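Local atomic coordinates of acyl-CoA thioester hydrolase HI0827 (Haemophilus influenzae Rd KW20, PDB entry 3BJK), a protein that hydrolyses acyl-coenzyme A thioesters with broad specificity, probably including long-chain fatty acyl-CoAs, and works as a hexamer built as a trimer of hotdog-fold dimers. Residues Leu16-Leu21 and Gly46-Lys51; Glu52-Arg57 and Arg129-Pro134; Ser91-Val96 and Val118-Ala123. The protein carries 1 engineered substitution. All coordinates share one frame; numbering follows the deposited sequence.

Contact 1. Residues Leu16-Leu21 and Gly46-Lys51. With EDO (1,2-ethanediol), chain B.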
loop_
_atom_site.group_PDB
_atom_site.type_symbol
_atom_site.label_atom_id
_atom_site.label_comp_id
_atom_site.label_asym_id
_atom_site.label_seq_id
_atom_site.Cartn_x
_atom_site.Cartn_y
_atom_site.Cartn_z
ATOM N N LEU C 16 -25.918 3.468 -5.641
ATOM C CA LEU C 16 -24.541 3.118 -5.899
ATOM C C LEU C 16 -23.707 3.900 -4.886
ATOM O O LEU C 16 -23.799 5.113 -4.796
ATOM C CB LEU C 16 -24.112 3.432 -7.312
ATOM C CG LEU C 16 -22.633 3.126 -7.649
ATOM C CD1 LEU C 16 -22.405 1.658 -7.777
ATOM C CD2 LEU C 16 -22.342 3.763 -8.949
ATOM N N LEU C 17 -22.950 3.162 -4.113
ATOM C CA LEU C 17 -22.077 3.716 -3.102
ATOM C C LEU C 17 -20.647 3.962 -3.611
ATOM O O LEU C 17 -20.050 5.028 -3.377
ATOM C CB LEU C 17 -21.999 2.775 -1.929
ATOM C CG LEU C 17 -23.332 2.313 -1.339
ATOM C CD1 LEU C 17 -23.099 1.202 -0.377
ATOM C CD2 LEU C 17 -24.058 3.498 -0.689
ATOM N N LEU C 18 -20.113 2.944 -4.292
ATOM C CA LEU C 18 -18.730 2.909 -4.679
ATOM C C LEU C 18 -18.597 2.114 -5.930
ATOM O O LEU C 18 -19.353 1.181 -6.139
ATOM C CB LEU C 18 -17.851 2.183 -3.683
ATOM C CG LEU C 18 -17.507 2.714 -2.301
ATOM C CD1 LEU C 18 -16.543 1.698 -1.678
ATOM C CD2 LEU C 18 -16.883 4.062 -2.380
ATOM N N ARG C 19 -17.607 2.483 -6.734
ATOM C CA ARG C 19 -17.283 1.790 -7.972
ATOM C C ARG C 19 -15.777 1.879 -8.226
ATOM O O ARG C 19 -15.199 2.980 -8.260
ATOM C CB ARG C 19 -18.015 2.378 -9.168
ATOM C CG ARG C 19 -17.949 1.498 -10.418
ATOM C CD ARG C 19 -19.014 1.937 -11.403
ATOM N NE ARG C 19 -19.245 1.069 -12.560
ATOM C CZ ARG C 19 -18.838 1.266 -13.806
ATOM N NH1 ARG C 19 -18.057 2.278 -14.151
ATOM N NH2 ARG C 19 -19.193 0.396 -14.742
ATOM N N THR C 20 -15.175 0.730 -8.491
ATOM C CA THR C 20 -13.734 0.644 -8.649
ATOM C C THR C 20 -13.309 -0.578 -9.509
ATOM O O THR C 20 -14.131 -1.354 -9.921
ATOM C CB THR C 20 -12.970 0.732 -7.307
ATOM O OG1 THR C 20 -11.619 1.056 -7.577
ATOM C CG2 THR C 20 -12.994 -0.515 -6.494
ATOM N N LEU C 21 -12.019 -0.703 -9.779
ATOM C CA LEU C 21 -11.487 -1.840 -10.515
ATOM C C LEU C 21 -10.700 -2.732 -9.546
ATOM O O LEU C 21 -9.878 -2.245 -8.764
ATOM C CB LEU C 21 -10.576 -1.360 -11.632
ATOM C CG LEU C 21 -10.259 -2.480 -12.643
ATOM C CD1 LEU C 21 -11.410 -2.655 -13.597
ATOM C CD2 LEU C 21 -8.991 -2.214 -13.397
ATOM N N GLY C 46 -20.657 1.764 2.563
ATOM C CA GLY C 46 -21.713 1.885 3.580
ATOM C C GLY C 46 -21.632 3.147 4.406
ATOM O O GLY C 46 -22.642 3.830 4.612
ATOM N N ALA C 47 -20.411 3.493 4.807
ATOM C CA ALA C 47 -20.144 4.708 5.608
ATOM C C ALA C 47 -20.454 5.996 4.899
ATOM O O ALA C 47 -20.926 6.973 5.562
ATOM C CB ALA C 47 -18.708 4.726 6.049
ATOM N N ILE C 48 -20.213 6.044 3.599
ATOM C CA ILE C 48 -20.543 7.234 2.782
ATOM C C ILE C 48 -22.050 7.534 2.923
ATOM O O ILE C 48 -22.438 8.648 3.180
ATOM C CB ILE C 48 -20.157 7.066 1.277
ATOM C CG1 ILE C 48 -18.622 7.107 1.083
ATOM C CG2 ILE C 48 -20.769 8.176 0.431
ATOM C CD1 ILE C 48 -18.117 6.774 -0.364
ATOM N N LEU C 49 -22.867 6.511 2.714
ATOM C CA LEU C 49 -24.315 6.629 2.783
ATOM C C LEU C 49 -24.776 7.009 4.231
ATOM O O LEU C 49 -25.606 7.903 4.423
ATOM C CB LEU C 49 -24.966 5.347 2.326
ATOM C CG LEU C 49 -26.403 5.445 1.715
ATOM C CD1 LEU C 49 -27.220 4.270 2.089
ATOM C CD2 LEU C 49 -27.177 6.751 1.924
ATOM N N ALA C 50 -24.177 6.371 5.231
ATOM C CA ALA C 50 -24.409 6.787 6.618
ATOM C C ALA C 50 -24.026 8.238 6.859
ATOM O O ALA C 50 -24.795 8.954 7.485
ATOM C CB ALA C 50 -23.691 5.902 7.595
ATOM N N LYS C 51 -22.862 8.695 6.401
ATOM C CA LYS C 51 -22.512 10.079 6.640
ATOM C C LYS C 51 -23.483 11.026 5.934
ATOM O O LYS C 51 -23.748 12.100 6.424
ATOM C CB LYS C 51 -21.081 10.375 6.166
ATOM C CG LYS C 51 -20.049 9.635 6.950
ATOM C CD LYS C 51 -18.752 9.728 6.309
ATOM C CE LYS C 51 -17.765 8.716 6.802
ATOM N NZ LYS C 51 -16.779 8.558 5.716
HETATM C C1 EDO B . -19.460 3.892 -16.973
HETATM O O1 EDO B . -18.350 2.973 -16.972
HETATM C C2 EDO B . -20.821 3.213 -16.707
HETATM O O2 EDO B . -21.004 1.990 -17.453
#
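Leu-17 is the first residue of strand 16-21 to meet helix 46-51, which lies against it at 145° with an axial separation of 8.0 Å. With CG beside the backbone N (chi1 -52°), its two methyls divide the work: CD2 crosses Leu-49 obliquely, 3.7 Å from Leu-49 CB, while CD1 reaches the backbone at Gly-46, 3.9 Å from Gly-46 N. Leu-18 also has CG anti to the carbonyl carbon, and its CD2 touches the end methyl of Ile-48, CD1, at 3.6 Å, the two chains crossing obliquely. That Ile-48 methyl lies 4.0 Å from Leu-17 O. Leu-17 and Leu-18 both lie opposite Cys-80 in a classic beta bulge, consistent with two consecutive leucines reaching the same helix. At Arg-19 the chain, extended from CG to NE, leads away from the helix, and NH1 donates to O1 of an ethanediol at 2.9 Å (145° at the hydrogen). NH2 forms a salt bridge with Glu-52 of the second subunit, and the Arg-19 backbone hydrogen-bonds to that subunit. Such packing is characteristic of the hotdog fold, an antiparallel sheet wrapped round a long helix; here the edge strand also pairs with the second subunit, probably the dimer partner.

Contact 2. Residues Glu52-Arg57 and Arg129-Pro134. With EDO (1,2-ethanediol), chain S.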
loop_
_atom_site.group_PDB
_atom_site.type_symbol
_atom_site.label_atom_id
_atom_site.label_comp_id
_atom_site.label_asym_id
_atom_site.label_seq_id
_atom_site.Cartn_x
_atom_site.Cartn_y
_atom_site.Cartn_z
ATOM N N GLU C 52 -23.950 10.625 4.742
ATOM C CA GLU C 52 -24.892 11.432 3.988
ATOM C C GLU C 52 -26.190 11.663 4.835
ATOM O O GLU C 52 -26.645 12.780 5.024
ATOM C CB GLU C 52 -25.185 10.801 2.625
ATOM C CG GLU C 52 -24.118 11.088 1.556
ATOM C CD GLU C 52 -24.263 10.210 0.306
ATOM O OE1 GLU C 52 -24.880 9.106 0.367
ATOM O OE2 GLU C 52 -23.734 10.631 -0.737
ATOM N N ILE C 53 -26.711 10.581 5.376
ATOM C CA ILE C 53 -27.929 10.553 6.172
ATOM C C ILE C 53 -27.726 11.266 7.514
ATOM O O ILE C 53 -28.585 12.021 7.949
ATOM C CB ILE C 53 -28.388 9.061 6.380
ATOM C CG1 ILE C 53 -28.838 8.479 5.033
ATOM C CG2 ILE C 53 -29.498 8.900 7.493
ATOM C CD1 ILE C 53 -29.152 7.045 5.118
ATOM N N ALA C 54 -26.588 11.006 8.143
ATOM C CA ALA C 54 -26.262 11.551 9.462
ATOM C C ALA C 54 -25.850 13.010 9.422
ATOM O O ALA C 54 -25.803 13.658 10.478
ATOM C CB ALA C 54 -25.126 10.709 10.108
ATOM N N HIS C 55 -25.550 13.524 8.223
ATOM C CA HIS C 55 -25.081 14.901 8.021
ATOM C C HIS C 55 -23.761 15.125 8.762
ATOM O O HIS C 55 -23.553 16.152 9.379
ATOM C CB HIS C 55 -26.153 15.926 8.425
ATOM C CG HIS C 55 -27.139 16.228 7.335
ATOM N ND1 HIS C 55 -27.367 15.370 6.273
ATOM C CD2 HIS C 55 -27.972 17.281 7.150
ATOM C CE1 HIS C 55 -28.271 15.902 5.466
ATOM N NE2 HIS C 55 -28.661 17.055 5.980
ATOM N N GLY C 56 -22.876 14.125 8.725
ATOM C CA GLY C 56 -21.598 14.235 9.384
ATOM C C GLY C 56 -20.960 12.920 9.746
ATOM O O GLY C 56 -21.337 11.872 9.208
ATOM N N ARG C 57 -19.995 12.991 10.666
ATOM C CA ARG C 57 -19.139 11.849 11.034
ATOM C C ARG C 57 -19.981 10.688 11.579
ATOM O O ARG C 57 -21.013 10.908 12.220
ATOM C CB ARG C 57 -18.107 12.249 12.104
ATOM C CG ARG C 57 -16.819 12.907 11.584
ATOM C CD ARG C 57 -16.107 13.729 12.723
ATOM N NE ARG C 57 -14.880 14.386 12.241
ATOM C CZ ARG C 57 -13.626 13.910 12.352
ATOM N NH1 ARG C 57 -13.363 12.765 12.975
ATOM N NH2 ARG C 57 -12.600 14.606 11.848
ATOM N N ARG C 129 -18.150 10.577 20.136
ATOM C CA ARG C 129 -19.220 10.324 21.046
ATOM C C ARG C 129 -20.523 10.481 20.309
ATOM O O ARG C 129 -20.683 11.358 19.493
ATOM C CB ARG C 129 -19.204 11.334 22.198
ATOM C CG ARG C 129 -18.212 11.097 23.320
ATOM C CD ARG C 129 -18.727 11.848 24.560
ATOM N NE ARG C 129 -17.748 12.680 25.256
ATOM C CZ ARG C 129 -17.169 13.770 24.747
ATOM N NH1 ARG C 129 -17.420 14.173 23.494
ATOM N NH2 ARG C 129 -16.312 14.454 25.494
ATOM N N SER C 130 -21.492 9.685 20.723
ATOM C CA SER C 130 -22.806 9.637 20.102
ATOM C C SER C 130 -23.438 11.023 19.900
ATOM O O SER C 130 -23.342 11.911 20.756
ATOM C CB SER C 130 -23.731 8.750 20.950
ATOM O OG SER C 130 -24.877 8.430 20.233
ATOM N N ARG C 131 -24.065 11.200 18.734
ATOM C CA ARG C 131 -24.815 12.415 18.450
ATOM C C ARG C 131 -26.082 12.141 17.679
ATOM O O ARG C 131 -26.178 11.167 16.950
ATOM C CB ARG C 131 -23.949 13.455 17.724
ATOM C CG ARG C 131 -23.522 13.049 16.359
ATOM C CD ARG C 131 -22.984 14.230 15.488
ATOM N NE ARG C 131 -22.674 13.654 14.171
ATOM C CZ ARG C 131 -23.431 13.749 13.065
ATOM N NH1 ARG C 131 -24.557 14.440 13.025
ATOM N NH2 ARG C 131 -23.049 13.124 11.972
ATOM N N THR C 132 -27.042 13.042 17.838
ATOM C CA THR C 132 -28.382 12.866 17.299
ATOM C C THR C 132 -28.413 13.246 15.836
ATOM O O THR C 132 -27.999 14.323 15.475
ATOM C CB THR C 132 -29.374 13.737 18.047
ATOM O OG1 THR C 132 -29.410 13.319 19.424
ATOM C CG2 THR C 132 -30.775 13.625 17.436
ATOM N N ILE C 133 -28.905 12.346 14.995
ATOM C CA ILE C 133 -29.050 12.645 13.578
ATOM C C ILE C 133 -30.044 13.797 13.401
ATOM O O ILE C 133 -31.146 13.726 13.934
ATOM C CB ILE C 133 -29.530 11.409 12.823
ATOM C CG1 ILE C 133 -28.432 10.319 12.881
ATOM C CG2 ILE C 133 -29.840 11.751 11.377
ATOM C CD1 ILE C 133 -28.893 9.034 12.470
ATOM N N PRO C 134 -29.650 14.863 12.660
ATOM C CA PRO C 134 -30.567 15.981 12.462
ATOM C C PRO C 134 -31.760 15.560 11.627
ATOM O O PRO C 134 -31.593 14.987 10.558
ATOM C CB PRO C 134 -29.721 17.044 11.725
ATOM C CG PRO C 134 -28.638 16.327 11.103
ATOM C CD PRO C 134 -28.373 15.087 11.960
HETATM C C1 EDO S . -25.226 8.212 -3.375
HETATM O O1 EDO S . -25.538 9.429 -2.656
HETATM C C2 EDO S . -25.110 7.017 -2.421
HETATM O O2 EDO S . -24.025 7.100 -1.497
#
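The guanidinium of Arg-131 meets the end of helix 52-54 edge-on, with the carbonyl oxygens of Ala-54 and Arg-57 near its plane. CG occupies the crowded position between backbone N and carbonyl carbon (chi1 66°), and from there the chain runs extended to NE. NH1 and NH2 grip one atom end-on: NH1 lies 2.9 Å from Ala-54 O and NH2 3.2 Å from the same Ala-54 O, both above the carbonyl plane. NH2 donates again, 3.0 Å to Arg-57 O, this time on a lone pair in the carbonyl plane, and NE is taken by Val-124 O. Gly-56 passes so close to NH2 that a CB would clash. Alongside, the Pro-134 ring crosses His-55 obliquely, its CG 3.7 Å from His-55 CB, and Pro-134 CD rests 3.3 Å from Ala-54 O. The imidazole is held in orientation by ND1, which donates to Glu-52 O at 3.0 Å, in the ring plane. Ile-133 CG2 lies 3.7 Å from Ile-53 O. Arg-131 thus ties the helix end to segment 129-134 through carbonyls at and just beyond the C-terminus, where the partial negative charge of the helix end would probably favour the cation.

Contact 3. Residues Ser91-Val96 and Val118-Ala123; sequences SIKIKV and VFTFVA
Strands 91-96 and 118-123 are the paired arms of an antiparallel beta hairpin in the hotdog sheet, running at 157° to one another. Four backbone bonds join them. Ile-92 and Phe-121 form one hydrogen-bonded pair, with Phe-121 N to Ile-92 O at 2.9 Å and nearly straight (171°); Ile-94 and Phe-119 form the next, with Ile-94 N to Phe-119 O at 2.8 Å. In the non-hydrogen-bonded pairs the strands draw closer and CA-H groups point at the same carbonyls, as with Ser-91 CA, 3.2 Å from Phe-121 O. Side chains alternate between the two faces of the sheet. On one, Ile-92, Ile-94, Phe-119 and Phe-121 are buried; on the other, Lys-93 lays its extended aliphatic chain obliquely across Val-118, CE 3.8 Å from Val-118 CG1, and Lys-95 CG reaches the other methyl, Val-118 CG2, at 4.0 Å. On the buried face, Ile-94 and the Phe-121 side chain cross at about a right angle, and Val-96 CG2 stands 4.1 Å from Phe-119 CD1. Beyond this first shell, helix 35-54 backs the buried face: Ala-54 meets Ile-92, Ala-50 meets Phe-121, and Met-42 touches both Val-96 and Phe-119. Strands 77-87 and 58-68 flank the hairpin, with backbone bonds from Lys-93 to Leu-85 and from Val-118 to Ser-65. Long, weak ion pairs to Glu-64 and Asp-116 lie at the ends of Lys-93 and Lys-95. Near the ring plane, Phe-121 directs its CD2 edge at Ile-92 O, 3.6 Å away.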
loop_
_atom_site.group_PDB
_atom_site.type_symbol
_atom_site.label_atom_id
_atom_site.label_comp_id
_atom_site.label_asym_id
_atom_site.label_seq_id
_atom_site.Cartn_x
_atom_site.Cartn_y
_atom_site.Cartn_z
ATOM N N SER C 91 -28.331 5.792 15.260
ATOM C CA SER C 91 -27.830 4.629 14.458
ATOM C C SER C 91 -28.419 4.592 13.024
ATOM O O SER C 91 -29.529 5.092 12.754
ATOM C CB SER C 91 -28.140 3.316 15.162
ATOM O OG SER C 91 -29.534 3.180 15.293
ATOM N N ILE C 92 -27.668 4.002 12.105
ATOM C CA ILE C 92 -28.095 3.835 10.747
ATOM C C ILE C 92 -27.718 2.419 10.321
ATOM O O ILE C 92 -26.551 2.049 10.379
ATOM C CB ILE C 92 -27.352 4.827 9.831
ATOM C CG1 ILE C 92 -27.616 6.242 10.307
ATOM C CG2 ILE C 92 -27.805 4.700 8.404
ATOM C CD1 ILE C 92 -26.593 7.173 9.961
ATOM N N LYS C 93 -28.693 1.653 9.861
ATOM C CA LYS C 93 -28.462 0.243 9.482
ATOM C C LYS C 93 -28.543 0.205 7.944
ATOM O O LYS C 93 -29.505 0.721 7.369
ATOM C CB LYS C 93 -29.537 -0.600 10.176
ATOM C CG LYS C 93 -29.530 -2.116 9.956
ATOM C CD LYS C 93 -30.632 -2.775 10.789
ATOM C CE LYS C 93 -30.570 -4.285 10.657
ATOM N NZ LYS C 93 -31.735 -4.993 11.236
ATOM N N ILE C 94 -27.530 -0.358 7.281
ATOM C CA ILE C 94 -27.436 -0.291 5.844
ATOM C C ILE C 94 -27.112 -1.704 5.351
ATOM O O ILE C 94 -26.171 -2.314 5.838
ATOM C CB ILE C 94 -26.371 0.724 5.334
ATOM C CG1 ILE C 94 -26.814 2.144 5.643
ATOM C CG2 ILE C 94 -26.152 0.530 3.810
ATOM C CD1 ILE C 94 -25.842 3.150 5.516
ATOM N N LYS C 95 -27.912 -2.223 4.427
ATOM C CA LYS C 95 -27.515 -3.438 3.674
ATOM C C LYS C 95 -26.664 -3.057 2.446
ATOM O O LYS C 95 -27.072 -2.209 1.620
ATOM C CB LYS C 95 -28.731 -4.236 3.267
ATOM C CG LYS C 95 -28.393 -5.662 2.692
ATOM C CD LYS C 95 -29.632 -6.280 2.149
ATOM C CE LYS C 95 -29.414 -7.744 1.721
ATOM N NZ LYS C 95 -28.016 -8.045 1.532
ATOM N N VAL C 96 -25.484 -3.666 2.331
ATOM C CA VAL C 96 -24.571 -3.457 1.197
ATOM C C VAL C 96 -24.501 -4.732 0.361
ATOM O O VAL C 96 -24.392 -5.830 0.928
ATOM C CB VAL C 96 -23.162 -3.075 1.723
ATOM C CG1 VAL C 96 -22.140 -2.914 0.587
ATOM C CG2 VAL C 96 -23.246 -1.810 2.558
ATOM N N VAL C 118 -24.800 -6.595 6.290
ATOM C CA VAL C 118 -25.624 -5.556 6.931
ATOM C C VAL C 118 -24.788 -4.873 8.019
ATOM O O VAL C 118 -24.383 -5.542 8.971
ATOM C CB VAL C 118 -26.887 -6.183 7.538
ATOM C CG1 VAL C 118 -27.701 -5.100 8.288
ATOM C CG2 VAL C 118 -27.712 -6.844 6.422
ATOM N N PHE C 119 -24.526 -3.574 7.816
ATOM C CA PHE C 119 -23.690 -2.720 8.656
ATOM C C PHE C 119 -24.581 -1.878 9.504
ATOM O O PHE C 119 -25.653 -1.482 9.068
ATOM C CB PHE C 119 -22.855 -1.739 7.817
ATOM C CG PHE C 119 -21.601 -2.346 7.220
ATOM C CD1 PHE C 119 -21.664 -3.165 6.099
ATOM C CD2 PHE C 119 -20.361 -2.039 7.743
ATOM C CE1 PHE C 119 -20.509 -3.732 5.599
ATOM C CE2 PHE C 119 -19.252 -2.566 7.247
ATOM C CZ PHE C 119 -19.308 -3.421 6.165
ATOM N N THR C 120 -24.106 -1.580 10.695
ATOM C CA THR C 120 -24.681 -0.552 11.570
ATOM C C THR C 120 -23.617 0.520 11.911
ATOM O O THR C 120 -22.521 0.228 12.422
ATOM C CB THR C 120 -25.241 -1.155 12.900
ATOM O OG1 THR C 120 -26.002 -2.339 12.626
ATOM C CG2 THR C 120 -26.021 -0.111 13.688
ATOM N N PHE C 121 -24.003 1.768 11.692
ATOM C CA PHE C 121 -23.178 2.921 11.967
ATOM C C PHE C 121 -23.830 3.764 13.026
ATOM O O PHE C 121 -25.028 3.707 13.206
ATOM C CB PHE C 121 -23.076 3.786 10.706
ATOM C CG PHE C 121 -22.524 3.047 9.530
ATOM C CD1 PHE C 121 -21.149 2.986 9.326
ATOM C CD2 PHE C 121 -23.358 2.366 8.681
ATOM C CE1 PHE C 121 -20.615 2.313 8.291
ATOM C CE2 PHE C 121 -22.814 1.644 7.611
ATOM C CZ PHE C 121 -21.433 1.642 7.416
ATOM N N VAL C 122 -23.027 4.556 13.724
ATOM C CA VAL C 122 -23.537 5.501 14.683
ATOM C C VAL C 122 -22.917 6.876 14.385
ATOM O O VAL C 122 -21.712 6.989 14.207
ATOM C CB VAL C 122 -23.268 5.027 16.140
ATOM C CG1 VAL C 122 -23.721 6.064 17.145
ATOM C CG2 VAL C 122 -23.982 3.686 16.365
ATOM N N ALA C 123 -23.783 7.862 14.233
ATOM C CA ALA C 123 -23.419 9.260 14.170
ATOM C C ALA C 123 -22.664 9.722 15.446
ATOM O O ALA C 123 -23.087 9.450 16.567
ATOM C CB ALA C 123 -24.683 10.082 13.989
#

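How the contacts relate
Contact 1 uses helix 35-54 just before its last residues, and contact 2 its end and the turn that follows; their centres are about 17 Å apart, and a probable hydrogen bond from Gly-56 N to Lys-51 O (3.2 Å) ties them together. Contact 3 lies about 12 Å, centre to centre, from each. The same helix crosses its buried face, with Phe-121 CZ 3.4 Å from Ala-47 N, and contact 2 meets it through a probable bond of 3.0 Å from Arg-131 N to Ala-123 O. Across the interface with the second subunit, each ethanediol, probably from the crystallisation liquor, bridges Arg-19 of contact 1 in one subunit to Glu-52 of contact 2 in the other.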